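6-carboxyhexanoate--CoA ligase (Aquifex aeolicus, PDB 5TV5) belongs to the BioW family of CoA ligases and folds as a single mixed alpha/beta chain built on three beta sheets flanked by helices. Local coordinates at residues F4-R9 with M46-E51; M8-N13 with N38-F43; D55-K60 with T232-L237; N111-V116 with K130-R135. All coordinates share one frame; numbering follows the deposited sequence.

Contact 1. Residues F4-R9 with M46-E51; sequences FSVRMR and MNVKVE
The carbonyl oxygen of Lys-49 accepts two bonds: the amide N of Arg-7 donates to Lys-49 O over 2.9 Å in an almost straight bond (174°), and water 1 donates to the same Lys-49 O at 2.8 Å. That water also bonds Ser-5 OG, which has a second, weak partner in Glu-21 OE2; a small hydroxyl suits this position, where it bridges the strands through solvent. Ser-5 N binds Glu-51 O at 2.6 Å, and paired backbone bonds recur at Arg-7 with Lys-49 and at Arg-9 with Asn-47, the regular pattern of antiparallel strands.

Ser-5, Arg-7 and Arg-9 share one face with Glu-51, Lys-49 and Asn-47. A bend in the Arg-7 chain (chi3 61°) brings NH1, edge on, to within 3.7 Å of Glu-51 OE1, a long salt bridge. Arg-9 lays a face of its guanidinium over Asn-47 CB, the guanidinium and amide planes only 18° apart.

Aliphatic residues line the other face. Val-6 CG1 meets Val-48 CG1 at 4.0 Å, and Met-8 CB packs on Val-48 CG2 at 3.5 Å; beta-branched valines suit extended backbone. The flexible Met-8 and Met-46 cross near a right angle at their sulfurs.

Helix 29-38 covers this apolar face through Leu-29, Leu-36 and Leu-37, while strand 15-24 bonds the far edge of strand 4-12, which is therefore the middle of the three-stranded sheet.

Contact 2. Residues M8-N13 with N38-F43; sequences MRAQKN and NRPKEF
Met-8 and Pro-40 reach toward each other tip to tip, Met-8 CE lying 3.6 Å from Pro-40 CG. A bend at chi2 (84°) turns the methionine chain, and its last torsion then runs extended, carrying the methyl out to the proline ring. The same methyl, Met-8 CE, lies 4.0 Å from CB of Arg-39, whose own chain is stretched from CG to NE. An unbranched thioether can rest its methyl against both a rigid ring and an aliphatic stem.

Ala-10 points its CB at the loop and is small enough for Ala-10 CB to lie 3.9 Å from Pro-40 CG. Phe-43 CB touches it as well. Residues 38-43 form the link from helix 29-38 to strand 45-52 in a split beta-alpha-beta unit: strands 15-24 and 45-52 run parallel, with strand 4-12 between them. Rigid Pro-40 suits such a turn out of a helix.

In Phe-43, the crowded position of CG (chi1 67°) turns the ring away from residues 8-13, while the backbone puts Phe-43 CB 3.5 Å from Gln-11 O. The backbone also sets Lys-12 CB 4.0 Å from Glu-42 O, and bends at chi3 and chi4 fold the exposed chain back, Lys-12 NZ ending 4.2 Å from that Glu-42 O.

Contact 3. Residues D55-K60 with T232-L237; sequences DFEVVK and TQKVVL
Backbone hydrogen bonds carry the register between residues 57-59 and 235-237. Glu-57 N donates to Val-235 O at 2.8 Å, Leu-237 N donates to Glu-57 O at 2.8 Å, and Val-59 N donates to Leu-237 O at 2.9 Å. Glu-57 thus straddles Val-236, giving to the residue before it and taking from the residue after it, as parallel strands do.

The one charged pair is Lys-234 with Glu-57. A long, mostly extended lysine bent at its last torsion (chi4 -44°) brings NZ to OE1 from the anti side of the carboxylate, 20° out of its plane; the modelled Lys-234 NZ to Glu-57 OE1 separation of 2.5 Å is short and its exact value doubtful. The long chains let the charges meet although Lys-234 lies in the loop before strand 236-239.

These strands belong to a parallel three-stranded sheet in which 236-239 is the middle strand, with 57-60 on one flank and 139-141 on the other.

Apolar contacts occur on both faces. On the side of Glu-57 and Val-236, Val-59 CG2 touches Val-236 CG1 at 3.6 Å, and Phe-172 of helix 158-172 packs against Glu-57, Val-59 and Lys-234. On the other, Val-58 CG2 meets Leu-237 CB at 4.0 Å. Phe-56 packs its CB on Val-235 CB at 3.8 Å, and its bulky ring reaches obliquely to Leu-237, a leucine that also rests on Ile-23 and Leu-3.

Contact 4. Residues N111-V116 with K130-R135; sequences NMRGAV and KERGVR
With CG beside its backbone N (chi1 -62°) and the chain bent at chi3 (91°), Met-112 lays its terminal methyl along the opposite backbone: CE lies 3.1 Å from Lys-130 O and 3.3 Å from Gly-133 CA. Gly-133 suits this spot twice over, since its positive phi is easy for glycine and its bare CA lets the methionine and the facing backbone come close.

Ala-115 and Val-134 form a single antiparallel bridge of two bonds. Val-134 N donates to Ala-115 O at 3.0 Å, on a lone pair in the carbonyl plane; Ala-115 N donates to Val-134 O at 3.1 Å, but from above the plane of that carbonyl. Gly-114 N adds a weak bond to Arg-132 O.

At the outer side the like-charged guanidinium groups of Arg-113 and Arg-135 come close, their planes 45° apart. Arg-113 NH1 lies 3.5 Å from Arg-135 NE; this is not a hydrogen bond, and the proximity probably costs some electrostatic energy. The flexible chain of Arg-135 brings its CD within 3.4 Å of Arg-113 O.

Residues 111-115 lead into strand 116-119, an outermost strand of the six-stranded mixed sheet, and 130-135 lie in the loop between it and strand 139-141. Ala-115 packs on Arg-215 and Tyr-217 of neighbouring strand 214-219, and Met-112 also touches Ala-105, beyond helix 91-103.

From the N terminus, strand 4-12 enters two contacts. Contact 1 closes the loop from 4-9 to 46-51, and contact 2, sharing Met-8 and Arg-9, closes a shorter one within it, tying the same strand to the turn after helix 29-38; Met-46 CB and Ala-10 CB touch between them at 3.9 Å. After contact 1 is complete, contact 3 opens at 55-60 and closes only near the C terminus, joining the ends of a long excursion into a second sheet. Contact 4 lies wholly within that excursion and pins loops beside the mixed sheet. Contacts 3 and 4 meet where Thr-232 CG2 packs on Arg-135 O.

Contact 1. Residues F4-R9 with M46-E51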
loop_
_atom_site.group_PDB
_atom_site.type_symbol
_atom_site.label_atom_id
_atom_site.label_comp_id
_atom_site.label_asym_id
_atom_site.label_seq_id
_atom_site.Cartn_x
_atom_site.Cartn_y
_atom_site.Cartn_z
ATOM N N PHE A 4 -7.790 -18.088 8.728
ATOM C CA PHE A 4 -7.990 -17.106 9.787
ATOM C C PHE A 4 -7.232 -15.842 9.430
ATOM O O PHE A 4 -6.067 -15.905 9.017
ATOM C CB PHE A 4 -7.518 -17.618 11.150
ATOM C CG PHE A 4 -8.321 -18.766 11.669
ATOM C CD1 PHE A 4 -8.121 -20.056 11.169
ATOM C CD2 PHE A 4 -9.290 -18.563 12.641
ATOM C CE1 PHE A 4 -8.871 -21.124 11.634
ATOM C CE2 PHE A 4 -10.049 -19.626 13.115
ATOM C CZ PHE A 4 -9.841 -20.911 12.609
ATOM N N SER A 5 -7.895 -14.704 9.575
ATOM C CA SER A 5 -7.254 -13.413 9.422
ATOM C C SER A 5 -6.701 -13.000 10.776
ATOM O O SER A 5 -7.451 -12.900 11.755
ATOM C CB SER A 5 -8.247 -12.384 8.897
ATOM O OG SER A 5 -8.096 -11.140 9.557
ATOM N N VAL A 6 -5.388 -12.797 10.848
ATOM C CA VAL A 6 -4.749 -12.297 12.055
ATOM C C VAL A 6 -4.283 -10.886 11.757
ATOM O O VAL A 6 -3.396 -10.677 10.920
ATOM C CB VAL A 6 -3.580 -13.177 12.505
ATOM C CG1 VAL A 6 -3.076 -12.701 13.892
ATOM C CG2 VAL A 6 -4.001 -14.629 12.515
ATOM N N ARG A 7 -4.868 -9.925 12.453
ATOM C CA ARG A 7 -4.525 -8.527 12.303
ATOM C C ARG A 7 -3.995 -8.018 13.631
ATOM O O ARG A 7 -4.560 -8.320 14.688
ATOM C CB ARG A 7 -5.754 -7.697 11.867
ATOM C CG ARG A 7 -6.240 -7.987 10.470
ATOM C CD ARG A 7 -7.665 -7.544 10.285
ATOM N NE ARG A 7 -7.857 -6.103 10.479
ATOM C CZ ARG A 7 -9.033 -5.531 10.761
ATOM N NH1 ARG A 7 -10.132 -6.270 10.906
ATOM N NH2 ARG A 7 -9.110 -4.212 10.913
ATOM N N MET A 8 -2.909 -7.244 13.591
ATOM C CA MET A 8 -2.447 -6.610 14.812
ATOM C C MET A 8 -2.046 -5.177 14.522
ATOM O O MET A 8 -1.579 -4.850 13.430
ATOM C CB MET A 8 -1.287 -7.389 15.470
ATOM C CG MET A 8 0.096 -6.919 15.115
ATOM S SD MET A 8 0.766 -5.545 16.067
ATOM C CE MET A 8 2.326 -5.414 15.172
ATOM N N ARG A 9 -2.259 -4.329 15.530
ATOM C CA ARG A 9 -1.897 -2.921 15.540
ATOM C C ARG A 9 -1.266 -2.646 16.891
ATOM O O ARG A 9 -1.561 -3.338 17.869
ATOM C CB ARG A 9 -3.119 -1.991 15.311
ATOM C CG ARG A 9 -4.240 -2.136 16.344
ATOM C CD ARG A 9 -5.517 -1.304 15.999
ATOM N NE ARG A 9 -6.619 -1.636 16.910
ATOM C CZ ARG A 9 -6.871 -0.976 18.033
ATOM N NH1 ARG A 9 -6.121 0.072 18.375
ATOM N NH2 ARG A 9 -7.864 -1.362 18.814
ATOM N N MET A 46 -1.208 -2.854 22.197
ATOM C CA MET A 46 -1.212 -3.715 21.026
ATOM C C MET A 46 -2.500 -4.517 21.073
ATOM O O MET A 46 -2.894 -5.013 22.132
ATOM C CB MET A 46 0.016 -4.633 20.995
ATOM C CG MET A 46 -0.093 -5.851 20.075
ATOM S SD MET A 46 1.492 -6.732 19.814
ATOM C CE MET A 46 0.937 -8.386 20.068
ATOM N N ASN A 47 -3.175 -4.588 19.940
ATOM C CA ASN A 47 -4.380 -5.376 19.787
ATOM C C ASN A 47 -4.138 -6.358 18.660
ATOM O O ASN A 47 -3.477 -6.027 17.665
ATOM C CB ASN A 47 -5.613 -4.493 19.499
ATOM C CG ASN A 47 -6.905 -5.155 19.929
ATOM O OD1 ASN A 47 -7.550 -5.847 19.143
ATOM N ND2 ASN A 47 -7.276 -4.967 21.195
ATOM N N VAL A 48 -4.619 -7.581 18.855
ATOM C CA VAL A 48 -4.484 -8.664 17.889
ATOM C C VAL A 48 -5.866 -9.274 17.714
ATOM O O VAL A 48 -6.406 -9.885 18.642
ATOM C CB VAL A 48 -3.458 -9.713 18.335
ATOM C CG1 VAL A 48 -3.444 -10.864 17.386
ATOM C CG2 VAL A 48 -2.071 -9.076 18.438
ATOM N N LYS A 49 -6.457 -9.074 16.547
ATOM C CA LYS A 49 -7.769 -9.605 16.235
ATOM C C LYS A 49 -7.613 -10.812 15.316
ATOM O O LYS A 49 -7.065 -10.691 14.217
ATOM C CB LYS A 49 -8.617 -8.514 15.592
ATOM C CG LYS A 49 -10.089 -8.799 15.493
ATOM C CD LYS A 49 -10.790 -7.636 14.775
ATOM C CE LYS A 49 -10.789 -6.349 15.619
ATOM N NZ LYS A 49 -11.268 -5.142 14.856
ATOM N N VAL A 50 -8.089 -11.969 15.770
ATOM C CA VAL A 50 -8.117 -13.193 14.978
ATOM C C VAL A 50 -9.537 -13.455 14.487
ATOM O O VAL A 50 -10.493 -13.451 15.276
ATOM C CB VAL A 50 -7.600 -14.388 15.787
ATOM C CG1 VAL A 50 -7.713 -15.684 14.959
ATOM C CG2 VAL A 50 -6.172 -14.111 16.202
ATOM N N GLU A 51 -9.673 -13.730 13.192
ATOM C CA GLU A 51 -10.988 -13.825 12.583
ATOM C C GLU A 51 -11.050 -14.996 11.622
ATOM O O GLU A 51 -10.187 -15.133 10.755
ATOM C CB GLU A 51 -11.339 -12.526 11.854
ATOM C CG GLU A 51 -12.183 -11.569 12.705
ATOM C CD GLU A 51 -12.629 -10.333 11.934
ATOM O OE1 GLU A 51 -11.737 -9.564 11.474
ATOM O OE2 GLU A 51 -13.866 -10.144 11.792
HETATM O O HOH W 1 -8.665 -10.240 11.903
#

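Contact 2. Residues M8-N13 with N38-F43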
loop_
_atom_site.group_PDB
_atom_site.type_symbol
_atom_site.label_atom_id
_atom_site.label_comp_id
_atom_site.label_asym_id
_atom_site.label_seq_id
_atom_site.Cartn_x
_atom_site.Cartn_y
_atom_site.Cartn_z
ATOM N N MET A 8 -2.909 -7.244 13.591
ATOM C CA MET A 8 -2.447 -6.610 14.812
ATOM C C MET A 8 -2.046 -5.177 14.522
ATOM O O MET A 8 -1.579 -4.850 13.430
ATOM C CB MET A 8 -1.287 -7.389 15.470
ATOM C CG MET A 8 0.096 -6.919 15.115
ATOM S SD MET A 8 0.766 -5.545 16.067
ATOM C CE MET A 8 2.326 -5.414 15.172
ATOM N N ARG A 9 -2.259 -4.329 15.530
ATOM C CA ARG A 9 -1.897 -2.921 15.540
ATOM C C ARG A 9 -1.266 -2.646 16.891
ATOM O O ARG A 9 -1.561 -3.338 17.869
ATOM C CB ARG A 9 -3.119 -1.991 15.311
ATOM C CG ARG A 9 -4.240 -2.136 16.344
ATOM C CD ARG A 9 -5.517 -1.304 15.999
ATOM N NE ARG A 9 -6.619 -1.636 16.910
ATOM C CZ ARG A 9 -6.871 -0.976 18.033
ATOM N NH1 ARG A 9 -6.121 0.072 18.375
ATOM N NH2 ARG A 9 -7.864 -1.362 18.814
ATOM N N ALA A 10 -0.375 -1.658 16.938
ATOM C CA ALA A 10 0.347 -1.393 18.173
ATOM C C ALA A 10 0.689 0.086 18.254
ATOM O O ALA A 10 0.883 0.740 17.231
ATOM C CB ALA A 10 1.601 -2.265 18.272
ATOM N N GLN A 11 0.741 0.616 19.480
ATOM C CA GLN A 11 0.957 2.042 19.707
ATOM C C GLN A 11 2.006 2.251 20.783
ATOM O O GLN A 11 2.210 1.403 21.645
ATOM C CB GLN A 11 -0.309 2.776 20.168
ATOM C CG GLN A 11 -1.363 2.965 19.121
ATOM C CD GLN A 11 -2.717 2.562 19.648
ATOM O OE1 GLN A 11 -3.044 2.813 20.816
ATOM N NE2 GLN A 11 -3.504 1.890 18.806
ATOM N N LYS A 12 2.653 3.415 20.731
ATOM C CA LYS A 12 3.460 3.920 21.837
ATOM C C LYS A 12 3.073 5.374 22.057
ATOM O O LYS A 12 3.084 6.169 21.110
ATOM C CB LYS A 12 4.966 3.801 21.576
ATOM C CG LYS A 12 5.803 4.554 22.628
ATOM C CD LYS A 12 7.315 4.280 22.536
ATOM C CE LYS A 12 8.019 5.088 21.437
ATOM N NZ LYS A 12 7.899 4.504 20.055
ATOM N N ASN A 13 2.708 5.706 23.299
ATOM C CA ASN A 13 2.287 7.052 23.684
ATOM C C ASN A 13 1.180 7.578 22.766
ATOM O O ASN A 13 1.217 8.715 22.289
ATOM C CB ASN A 13 3.486 7.999 23.712
ATOM C CG ASN A 13 4.617 7.479 24.583
ATOM O OD1 ASN A 13 4.386 6.979 25.685
ATOM N ND2 ASN A 13 5.845 7.594 24.096
ATOM N N ASN A 38 5.765 -10.123 17.828
ATOM C CA ASN A 38 7.165 -9.731 17.906
ATOM C C ASN A 38 7.540 -8.625 16.929
ATOM O O ASN A 38 8.671 -8.148 16.969
ATOM C CB ASN A 38 8.052 -10.968 17.685
ATOM C CG ASN A 38 9.530 -10.685 17.891
ATOM O OD1 ASN A 38 9.937 -10.091 18.900
ATOM N ND2 ASN A 38 10.340 -11.086 16.919
ATOM N N ARG A 39 6.621 -8.179 16.076
ATOM C CA ARG A 39 6.966 -7.158 15.090
ATOM C C ARG A 39 7.310 -5.798 15.696
ATOM O O ARG A 39 8.299 -5.191 15.264
ATOM C CB ARG A 39 5.838 -7.034 14.058
ATOM C CG ARG A 39 6.050 -5.966 12.979
ATOM C CD ARG A 39 4.868 -5.935 12.003
ATOM N NE ARG A 39 5.043 -4.978 10.903
ATOM C CZ ARG A 39 5.772 -5.221 9.811
ATOM N NH1 ARG A 39 6.403 -6.385 9.676
ATOM N NH2 ARG A 39 5.874 -4.307 8.852
ATOM N N PRO A 40 6.557 -5.258 16.654
ATOM C CA PRO A 40 6.944 -3.948 17.199
ATOM C C PRO A 40 8.195 -4.066 18.044
ATOM O O PRO A 40 8.351 -5.005 18.829
ATOM C CB PRO A 40 5.741 -3.542 18.062
ATOM C CG PRO A 40 4.676 -4.547 17.776
ATOM C CD PRO A 40 5.371 -5.783 17.341
ATOM N N LYS A 41 9.094 -3.101 17.880
ATOM C CA LYS A 41 10.187 -2.987 18.827
ATOM C C LYS A 41 9.624 -2.605 20.198
ATOM O O LYS A 41 9.522 -3.459 21.081
ATOM C CB LYS A 41 11.221 -1.982 18.325
ATOM C CG LYS A 41 12.376 -1.721 19.295
ATOM C CD LYS A 41 13.267 -0.600 18.770
ATOM C CE LYS A 41 12.425 0.485 18.090
ATOM N NZ LYS A 41 12.972 1.855 18.273
ATOM N N GLU A 42 9.210 -1.355 20.386
ATOM C CA GLU A 42 8.683 -0.898 21.668
ATOM C C GLU A 42 7.243 -0.423 21.504
ATOM O O GLU A 42 6.973 0.492 20.721
ATOM C CB GLU A 42 9.558 0.212 22.261
ATOM C CG GLU A 42 10.887 -0.291 22.830
ATOM C CD GLU A 42 10.709 -1.356 23.922
ATOM O OE1 GLU A 42 9.948 -1.100 24.883
ATOM O OE2 GLU A 42 11.326 -2.448 23.822
ATOM N N PHE A 43 6.326 -1.028 22.257
ATOM C CA PHE A 43 4.927 -0.615 22.265
ATOM C C PHE A 43 4.406 -0.576 23.697
ATOM O O PHE A 43 4.887 -1.307 24.565
ATOM C CB PHE A 43 4.070 -1.576 21.460
ATOM C CG PHE A 43 3.967 -2.943 22.077
ATOM C CD1 PHE A 43 4.957 -3.897 21.849
ATOM C CD2 PHE A 43 2.889 -3.281 22.884
ATOM C CE1 PHE A 43 4.868 -5.174 22.406
ATOM C CE2 PHE A 43 2.804 -4.547 23.454
ATOM C CZ PHE A 43 3.806 -5.497 23.211
#

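Contact 3. Residues D55-K60 with T232-L237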
loop_
_atom_site.group_PDB
_atom_site.type_symbol
_atom_site.label_atom_id
_atom_site.label_comp_id
_atom_site.label_asym_id
_atom_site.label_seq_id
_atom_site.Cartn_x
_atom_site.Cartn_y
_atom_site.Cartn_z
ATOM N N ASP A 55 -15.781 -15.985 3.200
ATOM C CA ASP A 55 -15.459 -16.178 1.795
ATOM C C ASP A 55 -14.093 -15.554 1.547
ATOM O O ASP A 55 -13.761 -14.525 2.149
ATOM C CB ASP A 55 -16.508 -15.523 0.870
ATOM C CG ASP A 55 -17.905 -16.173 0.971
ATOM O OD1 ASP A 55 -18.695 -15.803 1.878
ATOM O OD2 ASP A 55 -18.230 -17.033 0.119
ATOM N N PHE A 56 -13.301 -16.184 0.676
ATOM C CA PHE A 56 -12.042 -15.605 0.220
ATOM C C PHE A 56 -11.788 -16.002 -1.227
ATOM O O PHE A 56 -12.371 -16.954 -1.746
ATOM C CB PHE A 56 -10.860 -16.030 1.092
ATOM C CG PHE A 56 -10.500 -17.473 0.951
ATOM C CD1 PHE A 56 -11.183 -18.447 1.677
ATOM C CD2 PHE A 56 -9.470 -17.863 0.105
ATOM C CE1 PHE A 56 -10.854 -19.778 1.556
ATOM C CE2 PHE A 56 -9.138 -19.198 -0.021
ATOM C CZ PHE A 56 -9.832 -20.155 0.708
ATOM N N GLU A 57 -10.921 -15.242 -1.882
ATOM C CA GLU A 57 -10.568 -15.463 -3.274
ATOM C C GLU A 57 -9.052 -15.588 -3.408
ATOM O O GLU A 57 -8.300 -14.873 -2.743
ATOM C CB GLU A 57 -11.095 -14.311 -4.141
ATOM C CG GLU A 57 -10.804 -14.443 -5.643
ATOM C CD GLU A 57 -11.788 -13.683 -6.543
ATOM O OE1 GLU A 57 -12.803 -13.118 -6.042
ATOM O OE2 GLU A 57 -11.526 -13.663 -7.769
ATOM N N VAL A 58 -8.605 -16.496 -4.271
ATOM C CA VAL A 58 -7.187 -16.655 -4.595
ATOM C C VAL A 58 -6.939 -16.096 -5.990
ATOM O O VAL A 58 -7.592 -16.520 -6.951
ATOM C CB VAL A 58 -6.742 -18.127 -4.511
ATOM C CG1 VAL A 58 -5.306 -18.280 -5.030
ATOM C CG2 VAL A 58 -6.867 -18.650 -3.080
ATOM N N VAL A 59 -5.999 -15.150 -6.107
ATOM C CA VAL A 59 -5.660 -14.532 -7.386
ATOM C C VAL A 59 -4.160 -14.659 -7.625
ATOM O O VAL A 59 -3.361 -14.518 -6.696
ATOM C CB VAL A 59 -6.097 -13.053 -7.444
ATOM C CG1 VAL A 59 -7.576 -12.942 -7.139
ATOM C CG2 VAL A 59 -5.293 -12.208 -6.470
ATOM N N LYS A 60 -3.776 -14.924 -8.873
ATOM C CA LYS A 60 -2.372 -15.112 -9.213
ATOM C C LYS A 60 -1.707 -13.777 -9.517
ATOM O O LYS A 60 -2.136 -13.051 -10.418
ATOM C CB LYS A 60 -2.210 -16.053 -10.396
ATOM C CG LYS A 60 -0.752 -16.386 -10.647
ATOM C CD LYS A 60 -0.606 -17.427 -11.738
ATOM C CE LYS A 60 0.783 -18.040 -11.713
ATOM N NZ LYS A 60 1.854 -17.006 -11.872
ATOM N N THR A 232 -11.823 -2.992 1.623
ATOM C CA THR A 232 -11.929 -3.098 3.074
ATOM C C THR A 232 -12.579 -4.387 3.561
ATOM O O THR A 232 -12.640 -4.599 4.778
ATOM C CB THR A 232 -12.715 -1.904 3.643
ATOM O OG1 THR A 232 -14.074 -1.945 3.173
ATOM C CG2 THR A 232 -12.086 -0.594 3.214
ATOM N N GLN A 233 -13.062 -5.252 2.658
ATOM C CA GLN A 233 -13.876 -6.381 3.097
ATOM C C GLN A 233 -13.619 -7.681 2.352
ATOM O O GLN A 233 -13.785 -8.749 2.951
ATOM C CB GLN A 233 -15.376 -6.042 2.990
ATOM C CG GLN A 233 -15.878 -4.994 3.974
ATOM C CD GLN A 233 -17.374 -4.647 3.808
ATOM O OE1 GLN A 233 -18.141 -5.360 3.130
ATOM N NE2 GLN A 233 -17.785 -3.535 4.439
ATOM N N LYS A 234 -13.255 -7.654 1.077
ATOM C CA LYS A 234 -12.984 -8.898 0.367
ATOM C C LYS A 234 -11.639 -9.483 0.816
ATOM O O LYS A 234 -10.636 -8.761 0.939
ATOM C CB LYS A 234 -12.986 -8.656 -1.140
ATOM C CG LYS A 234 -13.180 -9.918 -1.969
ATOM C CD LYS A 234 -12.885 -9.638 -3.418
ATOM C CE LYS A 234 -13.554 -10.640 -4.335
ATOM N NZ LYS A 234 -13.424 -12.026 -3.839
ATOM N N VAL A 235 -11.622 -10.788 1.074
ATOM C CA VAL A 235 -10.417 -11.477 1.515
ATOM C C VAL A 235 -9.791 -12.135 0.301
ATOM O O VAL A 235 -10.412 -12.994 -0.340
ATOM C CB VAL A 235 -10.710 -12.509 2.613
ATOM C CG1 VAL A 235 -9.398 -13.110 3.117
ATOM C CG2 VAL A 235 -11.494 -11.867 3.751
ATOM N N VAL A 236 -8.561 -11.720 -0.010
ATOM C CA VAL A 236 -7.833 -12.143 -1.197
ATOM C C VAL A 236 -6.493 -12.727 -0.757
ATOM O O VAL A 236 -5.723 -12.081 -0.033
ATOM C CB VAL A 236 -7.626 -10.983 -2.188
ATOM C CG1 VAL A 236 -7.200 -11.507 -3.527
ATOM C CG2 VAL A 236 -8.915 -10.157 -2.324
ATOM N N LEU A 237 -6.237 -13.956 -1.161
ATOM C CA LEU A 237 -4.936 -14.576 -1.055
ATOM C C LEU A 237 -4.285 -14.502 -2.421
ATOM O O LEU A 237 -4.955 -14.726 -3.440
ATOM C CB LEU A 237 -5.065 -16.025 -0.615
ATOM C CG LEU A 237 -5.569 -16.154 0.805
ATOM C CD1 LEU A 237 -5.230 -17.546 1.306
ATOM C CD2 LEU A 237 -4.980 -15.054 1.702
#

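Contact 4. Residues N111-V116 with K130-R135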
loop_
_atom_site.group_PDB
_atom_site.type_symbol
_atom_site.label_atom_id
_atom_site.label_comp_id
_atom_site.label_asym_id
_atom_site.label_seq_id
_atom_site.Cartn_x
_atom_site.Cartn_y
_atom_site.Cartn_z
ATOM N N ASN A 111 0.742 12.697 7.982
ATOM C CA ASN A 111 0.405 11.565 7.131
ATOM C C ASN A 111 -1.004 11.034 7.409
ATOM O O ASN A 111 -1.624 11.342 8.432
ATOM C CB ASN A 111 1.426 10.445 7.334
ATOM C CG ASN A 111 2.808 10.834 6.875
ATOM O OD1 ASN A 111 2.965 11.488 5.846
ATOM N ND2 ASN A 111 3.823 10.441 7.641
ATOM N N MET A 112 -1.503 10.227 6.469
ATOM C CA MET A 112 -2.716 9.436 6.639
ATOM C C MET A 112 -2.332 7.967 6.748
ATOM O O MET A 112 -1.506 7.476 5.971
ATOM C CB MET A 112 -3.697 9.598 5.461
ATOM C CG MET A 112 -4.245 10.985 5.201
ATOM S SD MET A 112 -4.970 11.082 3.539
ATOM C CE MET A 112 -6.666 10.640 3.807
ATOM N N ARG A 113 -2.965 7.261 7.689
ATOM C CA ARG A 113 -2.747 5.823 7.805
ATOM C C ARG A 113 -3.242 5.081 6.571
ATOM O O ARG A 113 -2.731 4.000 6.249
ATOM C CB ARG A 113 -3.422 5.296 9.072
ATOM C CG ARG A 113 -2.765 5.817 10.368
ATOM C CD ARG A 113 -2.386 4.687 11.333
ATOM N NE ARG A 113 -1.735 3.570 10.642
ATOM C CZ ARG A 113 -2.240 2.338 10.557
ATOM N NH1 ARG A 113 -3.403 2.041 11.142
ATOM N NH2 ARG A 113 -1.570 1.393 9.897
ATOM N N GLY A 114 -4.203 5.654 5.852
ATOM C CA GLY A 114 -4.750 5.056 4.654
ATOM C C GLY A 114 -4.659 5.979 3.450
ATOM O O GLY A 114 -4.157 7.103 3.516
ATOM N N ALA A 115 -5.189 5.480 2.346
ATOM C CA ALA A 115 -4.954 6.075 1.048
ATOM C C ALA A 115 -5.939 7.206 0.774
ATOM O O ALA A 115 -7.093 7.166 1.205
ATOM C CB ALA A 115 -5.053 5.000 -0.042
ATOM N N VAL A 116 -5.454 8.232 0.077
ATOM C CA VAL A 116 -6.327 9.141 -0.648
ATOM C C VAL A 116 -6.951 8.386 -1.812
ATOM O O VAL A 116 -6.280 7.586 -2.484
ATOM C CB VAL A 116 -5.536 10.369 -1.140
ATOM C CG1 VAL A 116 -6.382 11.250 -2.078
ATOM C CG2 VAL A 116 -5.017 11.177 0.042
ATOM N N LYS A 130 -10.496 12.568 5.524
ATOM C CA LYS A 130 -9.177 12.962 5.048
ATOM C C LYS A 130 -8.098 12.819 6.119
ATOM O O LYS A 130 -6.917 13.024 5.824
ATOM C CB LYS A 130 -9.215 14.402 4.524
ATOM C CG LYS A 130 -10.488 14.777 3.758
ATOM C CD LYS A 130 -10.520 14.184 2.357
ATOM C CE LYS A 130 -11.440 14.984 1.402
ATOM N NZ LYS A 130 -12.915 14.919 1.690
ATOM N N GLU A 131 -8.466 12.481 7.352
ATOM C CA GLU A 131 -7.461 12.185 8.363
ATOM C C GLU A 131 -6.967 10.744 8.236
ATOM O O GLU A 131 -5.760 10.492 8.094
ATOM C CB GLU A 131 -8.032 12.443 9.765
ATOM C CG GLU A 131 -8.415 13.901 10.062
ATOM C CD GLU A 131 -8.697 14.155 11.554
ATOM O OE1 GLU A 131 -8.720 13.188 12.356
ATOM O OE2 GLU A 131 -8.897 15.331 11.931
ATOM N N ARG A 132 -7.893 9.781 8.283
ATOM C CA ARG A 132 -7.536 8.367 8.292
ATOM C C ARG A 132 -7.443 7.747 6.892
ATOM O O ARG A 132 -6.683 6.785 6.699
ATOM C CB ARG A 132 -8.536 7.588 9.159
ATOM C CG ARG A 132 -8.753 8.203 10.553
ATOM C CD ARG A 132 -9.265 7.193 11.618
ATOM N NE ARG A 132 -8.566 5.894 11.619
ATOM C CZ ARG A 132 -7.329 5.663 12.089
ATOM N NH1 ARG A 132 -6.593 6.650 12.600
ATOM N NH2 ARG A 132 -6.813 4.433 12.034
ATOM N N GLY A 133 -8.183 8.273 5.906
ATOM C CA GLY A 133 -8.130 7.723 4.558
ATOM C C GLY A 133 -8.833 6.382 4.478
ATOM O O GLY A 133 -9.572 5.989 5.376
ATOM N N VAL A 134 -8.577 5.662 3.384
ATOM C CA VAL A 134 -9.160 4.340 3.168
ATOM C C VAL A 134 -8.049 3.288 3.201
ATOM O O VAL A 134 -7.239 3.182 2.267
ATOM C CB VAL A 134 -9.975 4.278 1.870
ATOM C CG1 VAL A 134 -10.394 2.856 1.592
ATOM C CG2 VAL A 134 -11.218 5.130 2.022
ATOM N N ARG A 135 -8.035 2.493 4.277
ATOM C CA ARG A 135 -7.024 1.459 4.473
ATOM C C ARG A 135 -7.430 0.167 3.771
ATOM O O ARG A 135 -8.502 -0.367 4.044
ATOM C CB ARG A 135 -6.810 1.182 5.973
ATOM C CG ARG A 135 -5.761 2.043 6.672
ATOM C CD ARG A 135 -4.539 1.238 7.168
ATOM N NE ARG A 135 -4.850 0.421 8.342
ATOM C CZ ARG A 135 -4.512 -0.862 8.500
ATOM N NH1 ARG A 135 -3.807 -1.518 7.577
ATOM N NH2 ARG A 135 -4.872 -1.492 9.611
#